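Local atomic coordinates of thiamine pyrophosphokinase (Saccharomyces cerevisiae, PDB entry 1IG0), a protein that catalyses the transfer of pyrophosphate from ATP to thiamine, giving thiamine diphosphate and AMP, and is the only yeast enzyme able to make this cofactor. Residues R52-K57 with I310-L315; N132-H137 with S214-C219; C251-I256 with R266-D271. All coordinates share one frame; numbering follows the deposited sequence.

Contact 1 of 3, residues R52-K57 with I310-L315; sequences RPLFYK and IFVDKL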
loop_
_atom_site.group_PDB
_atom_site.type_symbol
_atom_site.label_atom_id
_atom_site.label_comp_id
_atom_site.label_asym_id
_atom_site.label_seq_id
_atom_site.Cartn_x
_atom_site.Cartn_y
_atom_site.Cartn_z
ATOM N N ARG B 52 -1.743 17.358 -15.655
ATOM C CA ARG B 52 -2.943 17.996 -16.183
ATOM C C ARG B 52 -3.428 17.478 -17.530
ATOM O O ARG B 52 -4.605 17.153 -17.684
ATOM C CB ARG B 52 -2.745 19.510 -16.257
ATOM C CG ARG B 52 -2.927 20.186 -14.920
ATOM C CD ARG B 52 -2.769 21.684 -15.003
ATOM N NE ARG B 52 -3.314 22.301 -13.803
ATOM C CZ ARG B 52 -4.612 22.353 -13.532
ATOM N NH1 ARG B 52 -5.485 21.829 -14.384
ATOM N NH2 ARG B 52 -5.039 22.924 -12.414
ATOM N N PRO B 53 -2.537 17.408 -18.530
ATOM C CA PRO B 53 -2.957 16.915 -19.844
ATOM C C PRO B 53 -3.647 15.555 -19.736
ATOM O O PRO B 53 -4.651 15.297 -20.402
ATOM C CB PRO B 53 -1.643 16.838 -20.613
ATOM C CG PRO B 53 -0.851 17.961 -20.020
ATOM C CD PRO B 53 -1.111 17.779 -18.545
ATOM N N LEU B 54 -3.099 14.690 -18.889
ATOM C CA LEU B 54 -3.659 13.360 -18.687
ATOM C C LEU B 54 -5.009 13.458 -17.982
ATOM O O LEU B 54 -5.967 12.785 -18.361
ATOM C CB LEU B 54 -2.703 12.504 -17.853
ATOM C CG LEU B 54 -3.130 11.048 -17.646
ATOM C CD1 LEU B 54 -3.249 10.354 -18.995
ATOM C CD2 LEU B 54 -2.116 10.335 -16.768
ATOM N N PHE B 55 -5.077 14.300 -16.955
ATOM C CA PHE B 55 -6.309 14.491 -16.199
ATOM C C PHE B 55 -7.448 14.893 -17.131
ATOM O O PHE B 55 -8.533 14.316 -17.088
ATOM C CB PHE B 55 -6.115 15.577 -15.138
ATOM C CG PHE B 55 -7.338 15.830 -14.302
ATOM C CD1 PHE B 55 -7.682 14.967 -13.267
ATOM C CD2 PHE B 55 -8.160 16.920 -14.566
ATOM C CE1 PHE B 55 -8.828 15.186 -12.504
ATOM C CE2 PHE B 55 -9.308 17.147 -13.810
ATOM C CZ PHE B 55 -9.642 16.278 -12.777
ATOM N N TYR B 56 -7.189 15.890 -17.972
ATOM C CA TYR B 56 -8.180 16.385 -18.921
ATOM C C TYR B 56 -8.709 15.255 -19.796
ATOM O O TYR B 56 -9.908 15.168 -20.062
ATOM C CB TYR B 56 -7.555 17.453 -19.826
ATOM C CG TYR B 56 -6.951 18.635 -19.100
ATOM C CD1 TYR B 56 -5.912 19.367 -19.676
ATOM C CD2 TYR B 56 -7.421 19.034 -17.848
ATOM C CE1 TYR B 56 -5.353 20.464 -19.024
ATOM C CE2 TYR B 56 -6.870 20.133 -17.189
ATOM C CZ TYR B 56 -5.836 20.841 -17.782
ATOM O OH TYR B 56 -5.280 21.922 -17.138
ATOM N N LYS B 57 -7.800 14.397 -20.245
ATOM C CA LYS B 57 -8.153 13.276 -21.108
ATOM C C LYS B 57 -8.983 12.214 -20.397
ATOM O O LYS B 57 -10.011 11.771 -20.910
ATOM C CB LYS B 57 -6.884 12.636 -21.678
ATOM C CG LYS B 57 -7.151 11.532 -22.686
ATOM C CD LYS B 57 -7.996 12.050 -23.840
ATOM C CE LYS B 57 -8.241 10.972 -24.880
ATOM N NZ LYS B 57 -9.079 11.476 -26.003
ATOM N N ILE B 310 3.415 2.291 -14.574
ATOM C CA ILE B 310 3.150 3.143 -15.721
ATOM C C ILE B 310 4.012 4.391 -15.679
ATOM O O ILE B 310 4.446 4.833 -14.614
ATOM C CB ILE B 310 1.673 3.590 -15.774
ATOM C CG1 ILE B 310 1.288 4.259 -14.452
ATOM C CG2 ILE B 310 0.779 2.402 -16.069
ATOM C CD1 ILE B 310 -0.109 4.846 -14.436
ATOM N N PHE B 311 4.265 4.943 -16.857
ATOM C CA PHE B 311 5.039 6.163 -16.994
ATOM C C PHE B 311 3.982 7.194 -17.366
ATOM O O PHE B 311 3.746 7.484 -18.538
ATOM C CB PHE B 311 6.083 5.983 -18.097
ATOM C CG PHE B 311 7.034 4.843 -17.839
ATOM C CD1 PHE B 311 7.452 4.019 -18.875
ATOM C CD2 PHE B 311 7.498 4.583 -16.551
ATOM C CE1 PHE B 311 8.315 2.950 -18.634
ATOM C CE2 PHE B 311 8.362 3.518 -16.299
ATOM C CZ PHE B 311 8.770 2.700 -17.343
ATOM N N VAL B 312 3.330 7.713 -16.330
ATOM C CA VAL B 312 2.244 8.676 -16.447
ATOM C C VAL B 312 2.362 9.772 -17.502
ATOM O O VAL B 312 1.393 10.055 -18.207
ATOM C CB VAL B 312 1.968 9.337 -15.079
ATOM C CG1 VAL B 312 0.822 10.318 -15.198
ATOM C CG2 VAL B 312 1.636 8.268 -14.048
ATOM N N ASP B 313 3.532 10.389 -17.620
ATOM C CA ASP B 313 3.714 11.467 -18.589
ATOM C C ASP B 313 3.721 11.007 -20.047
ATOM O O ASP B 313 3.769 11.830 -20.961
ATOM C CB ASP B 313 5.006 12.229 -18.287
ATOM C CG ASP B 313 5.034 12.794 -16.880
ATOM O OD1 ASP B 313 4.088 13.520 -16.505
ATOM O OD2 ASP B 313 6.006 12.516 -16.146
ATOM N N LYS B 314 3.661 9.696 -20.261
ATOM C CA LYS B 314 3.668 9.127 -21.610
ATOM C C LYS B 314 2.295 8.640 -22.072
ATOM O O LYS B 314 2.044 8.499 -23.269
ATOM C CB LYS B 314 4.655 7.958 -21.673
ATOM C CG LYS B 314 6.103 8.357 -21.915
ATOM C CD LYS B 314 6.594 9.408 -20.932
ATOM C CE LYS B 314 8.021 9.804 -21.263
ATOM N NZ LYS B 314 8.159 10.112 -22.714
ATOM N N LEU B 315 1.414 8.389 -21.111
ATOM C CA LEU B 315 0.066 7.891 -21.370
ATOM C C LEU B 315 -0.793 8.665 -22.372
ATOM O O LEU B 315 -1.330 8.086 -23.316
ATOM C CB LEU B 315 -0.687 7.790 -20.042
ATOM C CG LEU B 315 -0.978 6.413 -19.439
ATOM C CD1 LEU B 315 0.056 5.392 -19.876
ATOM C CD2 LEU B 315 -1.013 6.545 -17.926
#
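Leu54 reaches from the first turns of helix 52-61 into the short helical turn at 312-315 and meets Val312 and Leu315 there. The helix is the connection of a right-handed beta-alpha-beta crossover between the adjacent parallel strands 38-43 and 64-68 of the catalytic alpha/beta fold, whereas the turn follows strand 304-310 near the C-terminus. With CG anti to the backbone N (chi1 -176°), the isobutyl group of Leu54 leaves the helix with both methyls directed at the turn. CD2 comes closest to Val312, 3.3 Å from its CG1, tighter than usual for two methyls, and the two side chains cross at about a right angle; it also nears Leu315 CD2. CD1 rests 3.8 Å from Leu315 CB, at the root of that side chain. Leu315 is held in an unusual shape, its chi1 of -108° away from any staggered position, and it also packs on Phe243 and Cys247 of helix 241-247. The contact is purely apolar and joins the first helix of the alpha/beta part to the turn after strand 304-310. Elsewhere on the helix, Arg52 packs on Tyr78 through a cation-pi contact, and its NH1 gives Tyr56 OH a 2.8 Å hydrogen bond, tilted 30° from the guanidinium plane.

Contact 2 of 3, residues N132-H137 with S214-C219; sequences NLISLH and SYFKLC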
loop_
_atom_site.group_PDB
_atom_site.type_symbol
_atom_site.label_atom_id
_atom_site.label_comp_id
_atom_site.label_asym_id
_atom_site.label_seq_id
_atom_site.Cartn_x
_atom_site.Cartn_y
_atom_site.Cartn_z
ATOM N N ASN B 132 -21.851 2.642 -4.020
ATOM C CA ASN B 132 -23.280 2.383 -3.877
ATOM C C ASN B 132 -24.011 3.458 -4.675
ATOM O O ASN B 132 -24.958 3.173 -5.406
ATOM C CB ASN B 132 -23.716 2.461 -2.409
ATOM C CG ASN B 132 -23.408 1.191 -1.635
ATOM O OD1 ASN B 132 -23.736 1.080 -0.452
ATOM N ND2 ASN B 132 -22.780 0.227 -2.298
ATOM N N LEU B 133 -23.557 4.698 -4.518
ATOM C CA LEU B 133 -24.133 5.841 -5.218
ATOM C C LEU B 133 -23.990 5.677 -6.725
ATOM O O LEU B 133 -24.939 5.895 -7.477
ATOM C CB LEU B 133 -23.429 7.127 -4.783
ATOM C CG LEU B 133 -23.691 8.374 -5.634
ATOM C CD1 LEU B 133 -25.160 8.760 -5.552
ATOM C CD2 LEU B 133 -22.807 9.516 -5.147
ATOM N N ILE B 134 -22.793 5.300 -7.161
ATOM C CA ILE B 134 -22.516 5.113 -8.579
ATOM C C ILE B 134 -23.443 4.075 -9.203
ATOM O O ILE B 134 -23.989 4.294 -10.286
ATOM C CB ILE B 134 -21.046 4.696 -8.798
ATOM C CG1 ILE B 134 -20.129 5.863 -8.419
ATOM C CG2 ILE B 134 -20.823 4.284 -10.249
ATOM C CD1 ILE B 134 -18.660 5.508 -8.360
ATOM N N SER B 135 -23.631 2.948 -8.521
ATOM C CA SER B 135 -24.504 1.902 -9.038
ATOM C C SER B 135 -25.944 2.407 -9.122
ATOM O O SER B 135 -26.640 2.162 -10.109
ATOM C CB SER B 135 -24.443 0.659 -8.150
ATOM O OG SER B 135 -25.137 -0.419 -8.757
ATOM N N LEU B 136 -26.392 3.108 -8.085
ATOM C CA LEU B 136 -27.746 3.653 -8.073
ATOM C C LEU B 136 -27.928 4.619 -9.242
ATOM O O LEU B 136 -28.944 4.589 -9.938
ATOM C CB LEU B 136 -28.012 4.382 -6.753
ATOM C CG LEU B 136 -28.304 3.513 -5.526
ATOM C CD1 LEU B 136 -28.339 4.382 -4.274
ATOM C CD2 LEU B 136 -29.634 2.785 -5.723
ATOM N N HIS B 137 -26.935 5.475 -9.452
ATOM C CA HIS B 137 -26.986 6.450 -10.536
ATOM C C HIS B 137 -27.248 5.793 -11.888
ATOM O O HIS B 137 -28.099 6.244 -12.655
ATOM C CB HIS B 137 -25.669 7.225 -10.617
ATOM C CG HIS B 137 -25.578 8.130 -11.807
ATOM N ND1 HIS B 137 -26.117 9.398 -11.822
ATOM C CD2 HIS B 137 -25.053 7.929 -13.040
ATOM C CE1 HIS B 137 -25.931 9.938 -13.014
ATOM N NE2 HIS B 137 -25.289 9.067 -13.770
ATOM N N SER B 214 -20.139 -7.521 -9.452
ATOM C CA SER B 214 -19.303 -7.890 -10.588
ATOM C C SER B 214 -19.414 -7.024 -11.834
ATOM O O SER B 214 -18.538 -7.086 -12.695
ATOM C CB SER B 214 -19.556 -9.350 -10.971
ATOM O OG SER B 214 -20.891 -9.538 -11.408
ATOM N N TYR B 215 -20.470 -6.227 -11.952
ATOM C CA TYR B 215 -20.603 -5.375 -13.131
ATOM C C TYR B 215 -19.580 -4.242 -13.108
ATOM O O TYR B 215 -19.312 -3.614 -14.134
ATOM C CB TYR B 215 -22.029 -4.824 -13.244
ATOM C CG TYR B 215 -22.590 -4.253 -11.966
ATOM C CD1 TYR B 215 -22.324 -2.938 -11.588
ATOM C CD2 TYR B 215 -23.383 -5.035 -11.124
ATOM C CE1 TYR B 215 -22.834 -2.415 -10.404
ATOM C CE2 TYR B 215 -23.895 -4.521 -9.935
ATOM C CZ TYR B 215 -23.617 -3.212 -9.581
ATOM O OH TYR B 215 -24.109 -2.704 -8.401
ATOM N N PHE B 216 -19.005 -3.989 -11.934
ATOM C CA PHE B 216 -17.985 -2.956 -11.787
ATOM C C PHE B 216 -16.646 -3.486 -12.283
ATOM O O PHE B 216 -16.338 -4.668 -12.125
ATOM C CB PHE B 216 -17.799 -2.556 -10.318
ATOM C CG PHE B 216 -18.748 -1.497 -9.834
ATOM C CD1 PHE B 216 -19.774 -1.816 -8.951
ATOM C CD2 PHE B 216 -18.584 -0.170 -10.221
ATOM C CE1 PHE B 216 -20.625 -0.826 -8.454
ATOM C CE2 PHE B 216 -19.426 0.830 -9.733
ATOM C CZ PHE B 216 -20.448 0.501 -8.846
ATOM N N LYS B 217 -15.858 -2.601 -12.880
ATOM C CA LYS B 217 -14.526 -2.940 -13.363
ATOM C C LYS B 217 -13.645 -1.832 -12.805
ATOM O O LYS B 217 -13.432 -0.801 -13.444
ATOM C CB LYS B 217 -14.473 -2.934 -14.890
ATOM C CG LYS B 217 -15.504 -3.826 -15.564
ATOM C CD LYS B 217 -15.204 -3.954 -17.050
ATOM C CE LYS B 217 -15.058 -2.587 -17.702
ATOM N NZ LYS B 217 -14.460 -2.681 -19.062
ATOM N N LEU B 218 -13.150 -2.057 -11.594
ATOM C CA LEU B 218 -12.329 -1.081 -10.895
ATOM C C LEU B 218 -10.829 -1.158 -11.149
ATOM O O LEU B 218 -10.239 -2.238 -11.198
ATOM C CB LEU B 218 -12.588 -1.186 -9.389
ATOM C CG LEU B 218 -11.682 -0.396 -8.438
ATOM C CD1 LEU B 218 -11.833 1.099 -8.677
ATOM C CD2 LEU B 218 -12.042 -0.743 -7.001
ATOM N N CYS B 219 -10.220 0.011 -11.301
ATOM C CA CYS B 219 -8.784 0.110 -11.514
ATOM C C CYS B 219 -8.274 1.391 -10.875
ATOM O O CYS B 219 -8.876 2.452 -11.032
ATOM C CB CYS B 219 -8.448 0.126 -13.007
ATOM S SG CYS B 219 -6.666 0.218 -13.364
#
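Ser135 and Tyr215 join their hydroxyls across the contact, tying helix 126-139 to the residue that leads into strand 216-221 in the alpha-beta-alpha catalytic fold. Ser135 OG and Tyr215 OH are 2.5 Å apart, a short hydrogen bond in which either could be the donor, and the serine oxygen approaches the phenol ring obliquely. Beside this polar link, the ring of Phe216 turns its edge to the helix: CE2 lies 3.8 Å from Ile134 CG2, while CZ comes within 4.0 Å of Ser135 N, both partners near the ring plane. The methyl CG2 of Ile134 points that way because it stands anti to the backbone N, leaving the longer CG1 branch beside that nitrogen. Tyr215 holds its ring in the crowded position between backbone N and carbonyl carbon (chi1 47°), from which the phenol extends to the serine. A phenylalanine in its place lacks the OH, and the buried Ser135 OG would probably be left without its mate across the contact and freer to turn. Around this first shell, Tyr169 of helix 164-175 packs on Tyr215 and Met172 of the same helix on Ser135, and Phe178 meets the tyrosine ring edge-to-face. Phe216 is backed by Ile184 and by Leu209 of helix 196-212, the connection of a beta-alpha-beta crossover between parallel strands 184-189 and 216-221. A further partner of Ser135 OG comes from the end of its own helix, the side-chain nitrogen ND2 of Asn139.

Contact 3 of 3, residues C251-I256 with R266-D271; sequences CGLLPI and RGLKWD. With VIB (3-(4-amino-2-methyl-pyrimidin-5-ylmethyl)-5-(2-hydroxy-ethyl)-4-methyl-thiazol-3-ium), chain C.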
loop_
_atom_site.group_PDB
_atom_site.type_symbol
_atom_site.label_atom_id
_atom_site.label_comp_id
_atom_site.label_asym_id
_atom_site.label_seq_id
_atom_site.Cartn_x
_atom_site.Cartn_y
_atom_site.Cartn_z
ATOM N N CYS B 251 5.925 -5.034 -13.264
ATOM C CA CYS B 251 4.610 -5.448 -12.793
ATOM C C CYS B 251 4.780 -6.427 -11.648
ATOM O O CYS B 251 5.870 -6.962 -11.438
ATOM C CB CYS B 251 3.812 -6.110 -13.921
ATOM S SG CYS B 251 4.467 -7.690 -14.518
ATOM N N GLY B 252 3.703 -6.663 -10.910
ATOM C CA GLY B 252 3.775 -7.582 -9.793
ATOM C C GLY B 252 2.489 -8.347 -9.574
ATOM O O GLY B 252 1.395 -7.820 -9.780
ATOM N N LEU B 253 2.624 -9.607 -9.175
ATOM C CA LEU B 253 1.475 -10.460 -8.896
ATOM C C LEU B 253 1.331 -10.432 -7.380
ATOM O O LEU B 253 2.140 -11.017 -6.662
ATOM C CB LEU B 253 1.734 -11.884 -9.400
ATOM C CG LEU B 253 1.650 -12.087 -10.921
ATOM C CD1 LEU B 253 2.657 -11.198 -11.640
ATOM C CD2 LEU B 253 1.902 -13.550 -11.248
ATOM N N LEU B 254 0.290 -9.759 -6.900
ATOM C CA LEU B 254 0.090 -9.580 -5.468
ATOM C C LEU B 254 -1.098 -10.298 -4.840
ATOM O O LEU B 254 -2.248 -9.908 -5.049
ATOM C CB LEU B 254 -0.025 -8.082 -5.190
ATOM C CG LEU B 254 0.904 -7.230 -6.065
ATOM C CD1 LEU B 254 0.559 -5.756 -5.916
ATOM C CD2 LEU B 254 2.359 -7.491 -5.684
ATOM N N PRO B 255 -0.833 -11.353 -4.049
ATOM C CA PRO B 255 -1.892 -12.116 -3.385
ATOM C C PRO B 255 -2.264 -11.437 -2.067
ATOM O O PRO B 255 -2.148 -12.027 -0.993
ATOM C CB PRO B 255 -1.243 -13.477 -3.178
ATOM C CG PRO B 255 0.166 -13.098 -2.843
ATOM C CD PRO B 255 0.470 -12.028 -3.888
ATOM N N ILE B 256 -2.702 -10.188 -2.165
ATOM C CA ILE B 256 -3.079 -9.410 -0.995
ATOM C C ILE B 256 -4.373 -9.943 -0.388
ATOM O O ILE B 256 -5.374 -10.096 -1.080
ATOM C CB ILE B 256 -3.276 -7.924 -1.370
ATOM C CG1 ILE B 256 -2.084 -7.436 -2.197
ATOM C CG2 ILE B 256 -3.423 -7.076 -0.109
ATOM C CD1 ILE B 256 -2.247 -6.022 -2.738
ATOM N N ARG B 266 2.765 -17.041 -18.713
ATOM C CA ARG B 266 3.491 -17.081 -19.974
ATOM C C ARG B 266 3.631 -15.634 -20.420
ATOM O O ARG B 266 2.635 -14.925 -20.553
ATOM C CB ARG B 266 2.709 -17.872 -21.031
ATOM C CG ARG B 266 2.542 -19.354 -20.735
ATOM C CD ARG B 266 1.831 -20.055 -21.892
ATOM N NE ARG B 266 1.729 -21.499 -21.690
ATOM C CZ ARG B 266 1.191 -22.343 -22.568
ATOM N NH1 ARG B 266 0.702 -21.894 -23.717
ATOM N NH2 ARG B 266 1.139 -23.640 -22.294
ATOM N N GLY B 267 4.862 -15.182 -20.629
ATOM C CA GLY B 267 5.054 -13.814 -21.066
ATOM C C GLY B 267 5.628 -12.870 -20.027
ATOM O O GLY B 267 5.629 -11.658 -20.230
ATOM N N LEU B 268 6.100 -13.415 -18.910
ATOM C CA LEU B 268 6.708 -12.603 -17.861
ATOM C C LEU B 268 8.202 -12.920 -17.855
ATOM O O LEU B 268 8.592 -14.063 -18.096
ATOM C CB LEU B 268 6.102 -12.939 -16.494
ATOM C CG LEU B 268 4.639 -12.571 -16.222
ATOM C CD1 LEU B 268 4.222 -13.122 -14.863
ATOM C CD2 LEU B 268 4.467 -11.058 -16.261
ATOM N N LYS B 269 9.031 -11.912 -17.590
ATOM C CA LYS B 269 10.479 -12.105 -17.555
ATOM C C LYS B 269 10.788 -13.354 -16.742
ATOM O O LYS B 269 11.689 -14.122 -17.075
ATOM C CB LYS B 269 11.162 -10.888 -16.931
ATOM C CG LYS B 269 12.674 -11.012 -16.814
ATOM C CD LYS B 269 13.361 -11.160 -18.164
ATOM C CE LYS B 269 14.872 -11.243 -17.988
ATOM N NZ LYS B 269 15.581 -11.433 -19.284
ATOM N N TRP B 270 10.023 -13.544 -15.673
ATOM C CA TRP B 270 10.162 -14.706 -14.811
ATOM C C TRP B 270 8.813 -15.418 -14.783
ATOM O O TRP B 270 7.904 -15.016 -14.055
ATOM C CB TRP B 270 10.569 -14.277 -13.400
ATOM C CG TRP B 270 11.995 -13.823 -13.310
ATOM C CD1 TRP B 270 13.100 -14.610 -13.139
ATOM C CD2 TRP B 270 12.474 -12.477 -13.415
ATOM N NE1 TRP B 270 14.238 -13.837 -13.134
ATOM C CE2 TRP B 270 13.883 -12.523 -13.307
ATOM C CE3 TRP B 270 11.850 -11.235 -13.603
ATOM C CZ2 TRP B 270 14.678 -11.372 -13.366
ATOM C CZ3 TRP B 270 12.643 -10.088 -13.663
ATOM C CH2 TRP B 270 14.042 -10.169 -13.549
ATOM N N ASP B 271 8.680 -16.456 -15.606
ATOM C CA ASP B 271 7.443 -17.228 -15.670
ATOM C C ASP B 271 7.477 -18.353 -14.648
ATOM O O ASP B 271 8.528 -18.947 -14.403
ATOM C CB ASP B 271 7.236 -17.826 -17.065
ATOM C CG ASP B 271 6.598 -16.849 -18.034
ATOM O OD1 ASP B 271 5.747 -16.045 -17.596
ATOM O OD2 ASP B 271 6.930 -16.896 -19.236
HETATM C CM2 VIB C . 8.909 -15.353 -9.697
HETATM N N4A VIB C . 13.399 -13.260 -9.786
HETATM C CM4 VIB C . 14.058 -8.253 -10.499
HETATM O O1 VIB C . 13.572 -6.413 -6.173
HETATM C C7 VIB C . 14.372 -6.025 -7.294
HETATM C C6 VIB C . 15.173 -7.249 -7.809
HETATM C C2 VIB C . 12.790 -10.339 -7.847
HETATM S S1 VIB C . 13.663 -9.421 -6.580
HETATM C C5 VIB C . 14.238 -8.442 -7.982
HETATM C C4 VIB C . 13.731 -8.896 -9.160
HETATM N N3 VIB C . 12.963 -9.922 -9.023
HETATM C C7A VIB C . 12.288 -10.604 -10.164
HETATM C C4A VIB C . 11.999 -13.115 -9.861
HETATM N N3A VIB C . 11.179 -14.259 -9.749
HETATM C C2A VIB C . 9.782 -14.136 -9.819
HETATM N N1A VIB C . 9.206 -12.866 -10.005
HETATM C C6A VIB C . 10.021 -11.722 -10.117
HETATM C C5A VIB C . 11.421 -11.839 -10.048
#
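Asp271 OD1 is gripped by two donors, the backbone N of Leu268 at 3.0 Å and the hydroxyl of Thr265, and so fixes the turn that brings Leu268 against Cys251 and Leu253 inside the beta sandwich of the thiamine-binding domain. The Leu268 N-H meets that oxygen from above the carboxylate plane, 37° out of it. The other oxygen, OD2, receives Gly267 N at 3.0 Å through its syn lone pair. Gly267 bends the chain with a positive phi (108°), where a side chain would run into the carbonyl oxygen of Arg266.

Held in this way, Leu268 spans the space between the sheets, since strand 248-254 belongs to the large mixed sheet and strand 260-266, which leads into the turn, to the five-stranded one. Its methyls divide the work. CD1 meets Leu253 CD1 at 4.1 Å, the two leucines reaching toward each other tip to tip, and CD2 touches Cys251 SG at 3.8 Å. The sulfur sits between its backbone N and carbonyl carbon (chi1 66°), a choice that turns it to the leucine. Phe290 and Cys296 also pack on Leu268.

Beyond the turn, Trp270 stacks against the bound thiamine. The aminopyrimidine covers one face of the indole with its plane nearly parallel, Trp270 CG lying 3.5 Å from VIB C4A, while CG of Lys269 lies over the opposite face, toward its rim. Tyr123 of the second subunit meets the indole edge-to-face, making this a compound site at the dimer interface. Glu7 fixes the indole by accepting a hydrogen bond from NE1, and that same Trp270 NE1 lies 3.5 Å from the thiamine amino nitrogen N4A.

How the contacts relate
Along the chain, contact 1 spans the other two: helix 52-61 and the C-terminal turn enclose both contact 2 and contact 3, which follow one another in sequence. In space the centres are well separated, 24 Å between contacts 1 and 2, 25 Å between 1 and 3 and 27 Å between 2 and 3, and nearest atoms stay about 8 Å apart or more. Contacts 2 and 3 fall in different sequence-family regions, catalytic and vitamin B1-binding, yet reach the same large mixed sheet. Their relation to thiamine is complementary: contact 3 holds Trp270, whereas the helix of contact 2 directly follows Gln122-Thr125, which serve the pocket shared with the other subunit.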